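Local coordinates for protein NALP (Neisseria meningitidis, PDB 1UYN) that forms, as the translocator domain of an autotransporter, a hydrophilic pore in the outer membrane through which the passenger domain reaches the bacterial cell surface, at residues Ile46-Gln51 with Thr69-Ile74; Ala86-Gly91 with Asp105-Phe110. All coordinates share one frame; numbering follows the deposited sequence.

Contact 1: residues Ile46-Gln51 with Thr69-Ile74; sequences IAQTQQ and TQTVGI. With CXE (pentaethylene glycol monodecyl ether), chain B.
I46 to Q50 pair with T69 to G73 in the first hairpin of the twelve-stranded autotransporter β-barrel, on the neighbouring antiparallel strands 43-57 and 62-79. Both segments are transmembrane strands, and alternation gives their seam two unlike sides. At the hydrogen-bonded pairs I46-G73, Q48-T71 and Q50-T69 the side chains, apart from the glycine, which has none, face inward, to the bore filled by helix 12-34; the non-hydrogen-bonded pairs A47-V72 and T49-Q70 send theirs outward.

The inner side is the closer packed. With OG1 of T71 lying between its own backbone N and carbonyl carbon (chi1 54°), that hydroxyl rests against CB of Q48, while the glutamine chain runs on and away from the partner strand. Because G73 has no side chain, I46 meets backbone here, its CD1 3.7 Å from O of G73. Q50 is buried against R27, R28 and A31 of the helix. OG1 of T69 is hydrogen-bonded to R28, and a water bound to that OG1 also lies 3.0 Å from the carbonyl O of Q50.

Outside, the fit is looser: CB of A47 comes no nearer than 4.4 Å to CG2 of V72, and the detergent CXE lies against V72 and Q70. Its C12 lies 3.5 Å from CB of V72, and its C3 is 3.6 Å from CG of Q70. The chain of Q70 bends at chi2 (-52°), which carries CD back toward the neighbouring strand, where the glutamine and T49 lie side by side. The hydroxyl OG1 of T49 donates to the amide oxygen OE1 of Q70 at 2.6 Å, the hydroxyl oxygen standing 26° out of the plane of that amide.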
ATOM      1  N   ILE A  46       5.521  14.823   7.900  1.00 24.58           N
ATOM      2  CA  ILE A  46       4.162  14.373   7.592  1.00 25.49           C
ATOM      3  C   ILE A  46       3.707  13.209   8.478  1.00 24.77           C
ATOM      4  O   ILE A  46       4.386  12.202   8.567  1.00 24.71           O
ATOM      5  CB  ILE A  46       4.074  13.952   6.115  1.00 26.36           C
ATOM      6  CG1 ILE A  46       4.871  14.913   5.193  1.00 29.65           C
ATOM      7  CG2 ILE A  46       2.615  13.926   5.661  1.00 26.89           C
ATOM      8  CD1 ILE A  46       5.909  14.154   4.308  1.00 33.02           C
ATOM      9  N   ALA A  47       2.566  13.358   9.131  1.00 24.29           N
ATOM     10  CA  ALA A  47       1.951  12.271   9.907  1.00 24.77           C
ATOM     11  C   ALA A  47       0.599  11.913   9.296  1.00 25.08           C
ATOM     12  O   ALA A  47      -0.218  12.801   9.048  1.00 25.10           O
ATOM     13  CB  ALA A  47       1.751  12.709  11.354  1.00 24.34           C
ATOM     14  N   GLN A  48       0.350  10.624   9.099  1.00 25.59           N
ATOM     15  CA  GLN A  48      -0.775  10.130   8.298  1.00 26.06           C
ATOM     16  C   GLN A  48      -1.391   8.873   8.930  1.00 26.63           C
ATOM     17  O   GLN A  48      -0.687   8.017   9.474  1.00 25.29           O
ATOM     18  CB  GLN A  48      -0.288   9.759   6.880  1.00 26.13           C
ATOM     19  CG  GLN A  48      -0.851  10.557   5.748  1.00 28.22           C
ATOM     20  CD  GLN A  48       0.085  10.673   4.539  1.00 31.83           C
ATOM     21  OE1 GLN A  48       0.102   9.808   3.674  1.00 38.64           O
ATOM     22  NE2 GLN A  48       0.850  11.743   4.479  1.00 31.56           N
ATOM     23  N   THR A  49      -2.717   8.784   8.841  1.00 27.52           N
ATOM     24  CA  THR A  49      -3.445   7.519   8.971  1.00 28.01           C
ATOM     25  C   THR A  49      -4.123   7.065   7.673  1.00 27.75           C
ATOM     26  O   THR A  49      -4.965   7.770   7.128  1.00 26.68           O
ATOM     27  CB  THR A  49      -4.513   7.676  10.030  1.00 28.13           C
ATOM     28  OG1 THR A  49      -3.880   8.058  11.242  1.00 28.86           O
ATOM     29  CG2 THR A  49      -5.164   6.325  10.357  1.00 27.59           C
ATOM     30  N   GLN A  50      -3.779   5.873   7.203  1.00 28.28           N
ATOM     31  CA  GLN A  50      -4.481   5.274   6.068  1.00 28.86           C
ATOM     32  C   GLN A  50      -5.356   4.144   6.605  1.00 28.48           C
ATOM     33  O   GLN A  50      -4.833   3.273   7.239  1.00 28.93           O
ATOM     34  CB  GLN A  50      -3.469   4.777   5.037  1.00 28.89           C
ATOM     35  CG  GLN A  50      -4.009   3.800   3.991  1.00 31.70           C
ATOM     36  CD  GLN A  50      -2.877   3.177   3.118  1.00 36.05           C
ATOM     37  OE1 GLN A  50      -2.740   1.938   3.043  1.00 39.56           O
ATOM     38  NE2 GLN A  50      -2.089   4.034   2.457  1.00 37.49           N
ATOM     39  N   GLN A  51      -6.677   4.202   6.411  1.00 28.64           N
ATOM     40  CA  GLN A  51      -7.592   3.058   6.666  1.00 28.91           C
ATOM     41  C   GLN A  51      -7.977   2.316   5.362  1.00 27.73           C
ATOM     42  O   GLN A  51      -8.175   2.924   4.331  1.00 27.09           O
ATOM     43  CB  GLN A  51      -8.881   3.489   7.385  1.00 29.14           C
ATOM     44  CG  GLN A  51      -8.691   4.318   8.666  1.00 33.11           C
ATOM     45  CD  GLN A  51      -7.939   3.565   9.791  1.00 38.62           C
ATOM     46  OE1 GLN A  51      -7.338   4.191  10.669  1.00 41.87           O
ATOM     47  NE2 GLN A  51      -7.995   2.237   9.773  1.00 39.68           N
ATOM     48  N   THR A  69      -2.949   2.016   9.156  1.00 20.62           N
ATOM     49  CA  THR A  69      -1.513   2.251   9.093  1.00 20.62           C
ATOM     50  C   THR A  69      -1.214   3.651   9.530  1.00 20.63           C
ATOM     51  O   THR A  69      -1.719   4.573   8.930  1.00 20.31           O
ATOM     52  CB  THR A  69      -1.039   2.109   7.645  1.00 21.15           C
ATOM     53  OG1 THR A  69      -1.449   0.841   7.129  1.00 19.73           O
ATOM     54  CG2 THR A  69       0.509   2.087   7.573  1.00 21.85           C
ATOM     55  N   GLN A  70      -0.406   3.820  10.579  1.00 21.85           N
ATOM     56  CA  GLN A  70       0.131   5.149  10.926  1.00 22.28           C
ATOM     57  C   GLN A  70       1.509   5.294  10.329  1.00 21.35           C
ATOM     58  O   GLN A  70       2.312   4.370  10.382  1.00 21.32           O
ATOM     59  CB  GLN A  70       0.208   5.395  12.415  1.00 22.79           C
ATOM     60  CG  GLN A  70      -0.956   4.810  13.242  1.00 27.72           C
ATOM     61  CD  GLN A  70      -2.306   5.193  12.726  1.00 32.27           C
ATOM     62  OE1 GLN A  70      -2.667   6.367  12.751  1.00 37.27           O
ATOM     63  NE2 GLN A  70      -3.063   4.211  12.256  1.00 33.75           N
ATOM     64  N   THR A  71       1.752   6.442   9.717  1.00 20.43           N
ATOM     65  CA  THR A  71       3.040   6.735   9.127  1.00 19.89           C
ATOM     66  C   THR A  71       3.490   8.097   9.566  1.00 19.01           C
ATOM     67  O   THR A  71       2.688   9.024   9.638  1.00 19.68           O
ATOM     68  CB  THR A  71       2.948   6.696   7.579  1.00 19.69           C
ATOM     69  OG1 THR A  71       1.898   7.575   7.128  1.00 19.89           O
ATOM     70  CG2 THR A  71       2.526   5.301   7.109  1.00 19.80           C
ATOM     71  N   VAL A  72       4.773   8.212   9.850  1.00 18.37           N
ATOM     72  CA  VAL A  72       5.439   9.495   9.955  1.00 18.17           C
ATOM     73  C   VAL A  72       6.507   9.515   8.877  1.00 18.25           C
ATOM     74  O   VAL A  72       7.084   8.487   8.566  1.00 17.48           O
ATOM     75  CB  VAL A  72       6.025   9.709  11.321  1.00 17.85           C
ATOM     76  CG1 VAL A  72       6.850  10.967  11.362  1.00 19.85           C
ATOM     77  CG2 VAL A  72       4.932   9.831  12.333  1.00 18.01           C
ATOM     78  N   GLY A  73       6.754  10.692   8.300  1.00 18.65           N
ATOM     79  CA  GLY A  73       7.591  10.792   7.113  1.00 18.58           C
ATOM     80  C   GLY A  73       8.149  12.187   6.890  1.00 18.70           C
ATOM     81  O   GLY A  73       7.629  13.148   7.379  1.00 18.39           O
ATOM     82  N   ILE A  74       9.269  12.283   6.207  1.00 19.34           N
ATOM     83  CA  ILE A  74       9.714  13.553   5.720  1.00 20.74           C
ATOM     84  C   ILE A  74       9.869  13.514   4.237  1.00 20.97           C
ATOM     85  O   ILE A  74      10.095  12.454   3.668  1.00 20.44           O
ATOM     86  CB  ILE A  74      11.028  14.001   6.370  1.00 21.10           C
ATOM     87  CG1 ILE A  74      12.141  13.025   6.031  1.00 21.65           C
ATOM     88  CG2 ILE A  74      10.822  14.179   7.883  1.00 21.73           C
ATOM     89  CD1 ILE A  74      13.350  13.245   6.827  1.00 22.75           C
TER
HETATM   90  C1  CXE B2085      -1.002   1.150  14.386  0.50 64.07           C
HETATM   91  C2  CXE B2085      -0.401   1.875  15.579  0.50 63.99           C
HETATM   92  C3  CXE B2085       0.971   2.489  15.287  1.00 62.77           C
HETATM   93  C4  CXE B2085       1.256   3.731  16.137  1.00 61.59           C
HETATM   94  C5  CXE B2085       2.683   4.238  15.925  1.00 60.94           C
HETATM   95  C6  CXE B2085       2.842   5.463  15.005  1.00 59.54           C
HETATM   96  C7  CXE B2085       3.852   5.250  13.853  1.00 58.42           C
HETATM   97  C8  CXE B2085       4.961   6.308  13.812  1.00 57.36           C
HETATM   98  C9  CXE B2085       6.361   5.836  13.361  1.00 56.10           C
HETATM   99  C10 CXE B2085       7.470   6.344  14.308  1.00 54.95           C
HETATM  100  O11 CXE B2085       8.656   6.822  13.664  1.00 52.40           O
HETATM  101  C12 CXE B2085       8.531   8.174  13.226  1.00 53.43           C
HETATM  102  C13 CXE B2085       9.763   8.681  12.469  1.00 54.70           C
HETATM  103  O14 CXE B2085       9.819   8.417  11.030  1.00 55.07           O
HETATM  104  C15 CXE B2085      10.635   9.388  10.321  1.00 53.86           C
HETATM  105  C16 CXE B2085      11.215   8.926   8.976  1.00 52.65           C
HETATM  106  O17 CXE B2085      12.642   8.780   9.003  1.00 50.61           O
HETATM  107  C18 CXE B2085      13.393   9.927   8.592  1.00 50.27           C
HETATM  108  C19 CXE B2085      14.889   9.603   8.571  1.00 49.56           C
HETATM  109  O20 CXE B2085      15.691  10.763   8.262  1.00 49.26           O
HETATM  110  C21 CXE B2085      17.019  10.417   7.841  1.00 48.64           C
HETATM  111  C22 CXE B2085      18.072  11.426   8.291  1.00 47.47           C
HETATM  112  O23 CXE B2085      18.438  12.272   7.201  1.00 46.66           O
HETATM  113  C24 CXE B2085      19.779  12.177   6.703  1.00 46.17           C
HETATM  114  C25 CXE B2085      20.033  13.162   5.551  1.00 45.42           C
HETATM  115  O26 CXE B2085      19.979  12.501   4.289  1.00 43.34           O
HETATM  116  O   HOH W   1      -3.890   0.716   6.097  1.00 44.60           O

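Contact 2: residues Ala86-Gly91 with Asp105-Phe110; sequences ATLGMG and DSISLF. With CXE (pentaethylene glycol monodecyl ether), chain B.
M90 and I107 lie side by side on the outer wall of the barrel and point the same way, CG of M90 touching CG1 of I107 at 4.0 Å. They form a non-hydrogen-bonded pair in the antiparallel hairpin of strands 82-97 and 100-117. L88 continues this apolar row with a lighter contact, CD2 to CG2 of I107 at 4.5 Å. Its cross-strand partner L109 lies over backbone instead: CG stands anti to the backbone N (chi1 166°), and chi2 (64°) turns CD1 toward the carbonyl O of T87.

On the opposite face the orientations differ. T87 and F110 cross obliquely, CG2 of the threonine lying 4.1 Å from CD1 of the ring. F110 presents its edge to the partner strand, with O of T87 and CA of G89 near the ring plane, while V32 and R28 of helix 12-34 also touch its side chain. Across from S108 and S106 stand G89 and G91, so the two serines meet only main chain there; OG of S106 lies 3.5 Å from CA of G91. S108 turns its hydroxyl to a hydrogen bond with Q25 of the helix.

Six backbone hydrogen bonds, F110 N to T87 O being 2.7 Å, satisfy the main-chain polar groups facing across the seam. The wall can therefore be apolar toward the membrane while its inner face offers hydroxyls and an aromatic ring to the helix.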
ATOM      1  N   ALA A  86      11.295   9.763   2.931  1.00 16.96           N
ATOM      2  CA  ALA A  86      11.544   8.632   3.755  1.00 16.80           C
ATOM      3  C   ALA A  86      10.405   8.622   4.777  1.00 17.10           C
ATOM      4  O   ALA A  86      10.081   9.627   5.421  1.00 15.27           O
ATOM      5  CB  ALA A  86      12.913   8.746   4.397  1.00 16.97           C
ATOM      6  N   THR A  87       9.789   7.454   4.902  1.00 18.27           N
ATOM      7  CA  THR A  87       8.626   7.275   5.766  1.00 18.98           C
ATOM      8  C   THR A  87       8.746   5.985   6.532  1.00 18.87           C
ATOM      9  O   THR A  87       9.306   4.993   6.067  1.00 18.51           O
ATOM     10  CB  THR A  87       7.325   7.300   4.941  1.00 18.13           C
ATOM     11  OG1 THR A  87       6.958   8.667   4.694  1.00 19.81           O
ATOM     12  CG2 THR A  87       6.155   6.761   5.737  1.00 17.53           C
ATOM     13  N   LEU A  88       8.241   6.038   7.740  1.00 19.80           N
ATOM     14  CA  LEU A  88       8.192   4.882   8.607  1.00 20.55           C
ATOM     15  C   LEU A  88       6.744   4.622   8.960  1.00 19.98           C
ATOM     16  O   LEU A  88       5.982   5.521   9.264  1.00 17.07           O
ATOM     17  CB  LEU A  88       9.036   5.118   9.821  1.00 21.05           C
ATOM     18  CG  LEU A  88       9.865   3.910  10.205  1.00 26.39           C
ATOM     19  CD1 LEU A  88      11.275   4.278  10.705  1.00 28.27           C
ATOM     20  CD2 LEU A  88       9.053   3.174  11.296  1.00 29.32           C
ATOM     21  N   GLY A  89       6.373   3.352   8.835  1.00 21.09           N
ATOM     22  CA  GLY A  89       4.992   2.951   8.853  1.00 21.27           C
ATOM     23  C   GLY A  89       4.873   1.787   9.785  1.00 21.77           C
ATOM     24  O   GLY A  89       5.648   0.829   9.679  1.00 20.86           O
ATOM     25  N   MET A  90       3.887   1.896  10.681  1.00 22.30           N
ATOM     26  CA  MET A  90       3.418   0.801  11.499  1.00 22.68           C
ATOM     27  C   MET A  90       1.951   0.498  11.198  1.00 21.99           C
ATOM     28  O   MET A  90       1.086   1.367  11.194  1.00 21.61           O
ATOM     29  CB  MET A  90       3.707   1.093  12.954  1.00 23.42           C
ATOM     30  CG  MET A  90       5.224   1.298  13.145  1.00 29.19           C
ATOM     31  SD  MET A  90       5.959   1.377  14.871  1.00 45.43           S
ATOM     32  CE  MET A  90       7.802   1.935  14.539  1.00 42.69           C
ATOM     33  N   GLY A  91       1.704  -0.767  10.898  1.00 21.71           N
ATOM     34  CA  GLY A  91       0.433  -1.244  10.417  1.00 21.34           C
ATOM     35  C   GLY A  91      -0.210  -2.293  11.307  1.00 21.15           C
ATOM     36  O   GLY A  91       0.422  -3.085  11.972  1.00 20.57           O
ATOM     37  N   ASP A 105       0.592  -7.583  11.932  1.00 20.11           N
ATOM     38  CA  ASP A 105       1.315  -6.412  12.356  1.00 19.39           C
ATOM     39  C   ASP A 105       2.453  -6.153  11.451  1.00 18.72           C
ATOM     40  O   ASP A 105       3.138  -7.072  11.028  1.00 18.17           O
ATOM     41  CB  ASP A 105       1.872  -6.636  13.737  1.00 19.79           C
ATOM     42  CG  ASP A 105       0.827  -6.665  14.721  1.00 21.11           C
ATOM     43  OD1 ASP A 105      -0.295  -6.154  14.466  1.00 26.91           O
ATOM     44  OD2 ASP A 105       1.025  -7.175  15.793  1.00 24.79           O
ATOM     45  N   SER A 106       2.716  -4.894  11.163  1.00 18.51           N
ATOM     46  CA  SER A 106       3.801  -4.640  10.229  1.00 18.93           C
ATOM     47  C   SER A 106       4.577  -3.395  10.507  1.00 18.88           C
ATOM     48  O   SER A 106       4.083  -2.403  11.066  1.00 18.22           O
ATOM     49  CB  SER A 106       3.280  -4.646   8.809  1.00 18.75           C
ATOM     50  OG  SER A 106       2.228  -3.694   8.659  1.00 20.98           O
ATOM     51  N   ILE A 107       5.850  -3.486  10.186  1.00 19.95           N
ATOM     52  CA  ILE A 107       6.733  -2.338  10.321  1.00 20.90           C
ATOM     53  C   ILE A 107       7.510  -2.202   9.063  1.00 20.22           C
ATOM     54  O   ILE A 107       8.198  -3.107   8.669  1.00 19.58           O
ATOM     55  CB  ILE A 107       7.634  -2.436  11.558  1.00 21.10           C
ATOM     56  CG1 ILE A 107       6.730  -2.380  12.804  1.00 22.75           C
ATOM     57  CG2 ILE A 107       8.628  -1.266  11.567  1.00 21.02           C
ATOM     58  CD1 ILE A 107       7.435  -2.572  14.177  1.00 23.62           C
ATOM     59  N   SER A 108       7.415  -1.018   8.476  1.00 20.40           N
ATOM     60  CA  SER A 108       7.941  -0.777   7.154  1.00 20.16           C
ATOM     61  C   SER A 108       8.561   0.575   7.043  1.00 20.33           C
ATOM     62  O   SER A 108       8.009   1.571   7.542  1.00 20.04           O
ATOM     63  CB  SER A 108       6.810  -0.841   6.133  1.00 20.35           C
ATOM     64  OG  SER A 108       6.161  -2.085   6.173  1.00 19.17           O
ATOM     65  N   LEU A 109       9.684   0.595   6.338  1.00 20.40           N
ATOM     66  CA  LEU A 109      10.328   1.791   5.897  1.00 20.74           C
ATOM     67  C   LEU A 109      10.044   1.988   4.412  1.00 21.43           C
ATOM     68  O   LEU A 109      10.248   1.108   3.609  1.00 21.83           O
ATOM     69  CB  LEU A 109      11.800   1.650   6.095  1.00 20.68           C
ATOM     70  CG  LEU A 109      12.613   2.710   5.357  1.00 23.67           C
ATOM     71  CD1 LEU A 109      12.337   4.155   5.869  1.00 23.27           C
ATOM     72  CD2 LEU A 109      14.108   2.339   5.504  1.00 27.46           C
ATOM     73  N   PHE A 110       9.603   3.176   4.033  1.00 22.07           N
ATOM     74  CA  PHE A 110       9.433   3.514   2.623  1.00 22.11           C
ATOM     75  C   PHE A 110      10.354   4.637   2.218  1.00 20.89           C
ATOM     76  O   PHE A 110      10.531   5.559   2.972  1.00 20.46           O
ATOM     77  CB  PHE A 110       7.996   3.950   2.385  1.00 22.66           C
ATOM     78  CG  PHE A 110       6.992   2.981   2.914  1.00 24.07           C
ATOM     79  CD1 PHE A 110       6.649   2.983   4.246  1.00 25.84           C
ATOM     80  CD2 PHE A 110       6.422   2.041   2.086  1.00 24.81           C
ATOM     81  CE1 PHE A 110       5.722   2.081   4.728  1.00 26.25           C
ATOM     82  CE2 PHE A 110       5.503   1.160   2.570  1.00 26.12           C
ATOM     83  CZ  PHE A 110       5.143   1.192   3.895  1.00 25.64           C
TER
HETATM   84  C1  CXE B2085      -1.002   1.150  14.386  0.50 64.07           C
HETATM   85  C2  CXE B2085      -0.401   1.875  15.579  0.50 63.99           C
HETATM   86  C3  CXE B2085       0.971   2.489  15.287  1.00 62.77           C
HETATM   87  C4  CXE B2085       1.256   3.731  16.137  1.00 61.59           C
HETATM   88  C5  CXE B2085       2.683   4.238  15.925  1.00 60.94           C
HETATM   89  C6  CXE B2085       2.842   5.463  15.005  1.00 59.54           C
HETATM   90  C7  CXE B2085       3.852   5.250  13.853  1.00 58.42           C
HETATM   91  C8  CXE B2085       4.961   6.308  13.812  1.00 57.36           C
HETATM   92  C9  CXE B2085       6.361   5.836  13.361  1.00 56.10           C
HETATM   93  C10 CXE B2085       7.470   6.344  14.308  1.00 54.95           C
HETATM   94  O11 CXE B2085       8.656   6.822  13.664  1.00 52.40           O
HETATM   95  C12 CXE B2085       8.531   8.174  13.226  1.00 53.43           C
HETATM   96  C13 CXE B2085       9.763   8.681  12.469  1.00 54.70           C
HETATM   97  O14 CXE B2085       9.819   8.417  11.030  1.00 55.07           O
HETATM   98  C15 CXE B2085      10.635   9.388  10.321  1.00 53.86           C
HETATM   99  C16 CXE B2085      11.215   8.926   8.976  1.00 52.65           C
HETATM  100  O17 CXE B2085      12.642   8.780   9.003  1.00 50.61           O
HETATM  101  C18 CXE B2085      13.393   9.927   8.592  1.00 50.27           C
HETATM  102  C19 CXE B2085      14.889   9.603   8.571  1.00 49.56           C
HETATM  103  O20 CXE B2085      15.691  10.763   8.262  1.00 49.26           O
HETATM  104  C21 CXE B2085      17.019  10.417   7.841  1.00 48.64           C
HETATM  105  C22 CXE B2085      18.072  11.426   8.291  1.00 47.47           C
HETATM  106  O23 CXE B2085      18.438  12.272   7.201  1.00 46.66           O
HETATM  107  C24 CXE B2085      19.779  12.177   6.703  1.00 46.17           C
HETATM  108  C25 CXE B2085      20.033  13.162   5.551  1.00 45.42           C
HETATM  109  O26 CXE B2085      19.979  12.501   4.289  1.00 43.34           O

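In the fold
The two contacts are successive hairpins of one barrel wall, their centres about 9 Å apart. They follow one another along the chain, and the seam between segments 69-74 and 86-91 joins them. There V72 O and L88 N are 2.8 Å apart and I74 N and A86 O 2.9 Å, both probable hydrogen bonds. At the same seam CA of G73 packs against OG1 of T87 at 3.3 Å. One CXE molecule lies over this seam, touching Q70, V72 and I74 of contact 1 and A86, L88 and M90 of contact 2; its O14 is 3.6 Å from CB of L88. Helix 12-34 lines the inner face of both.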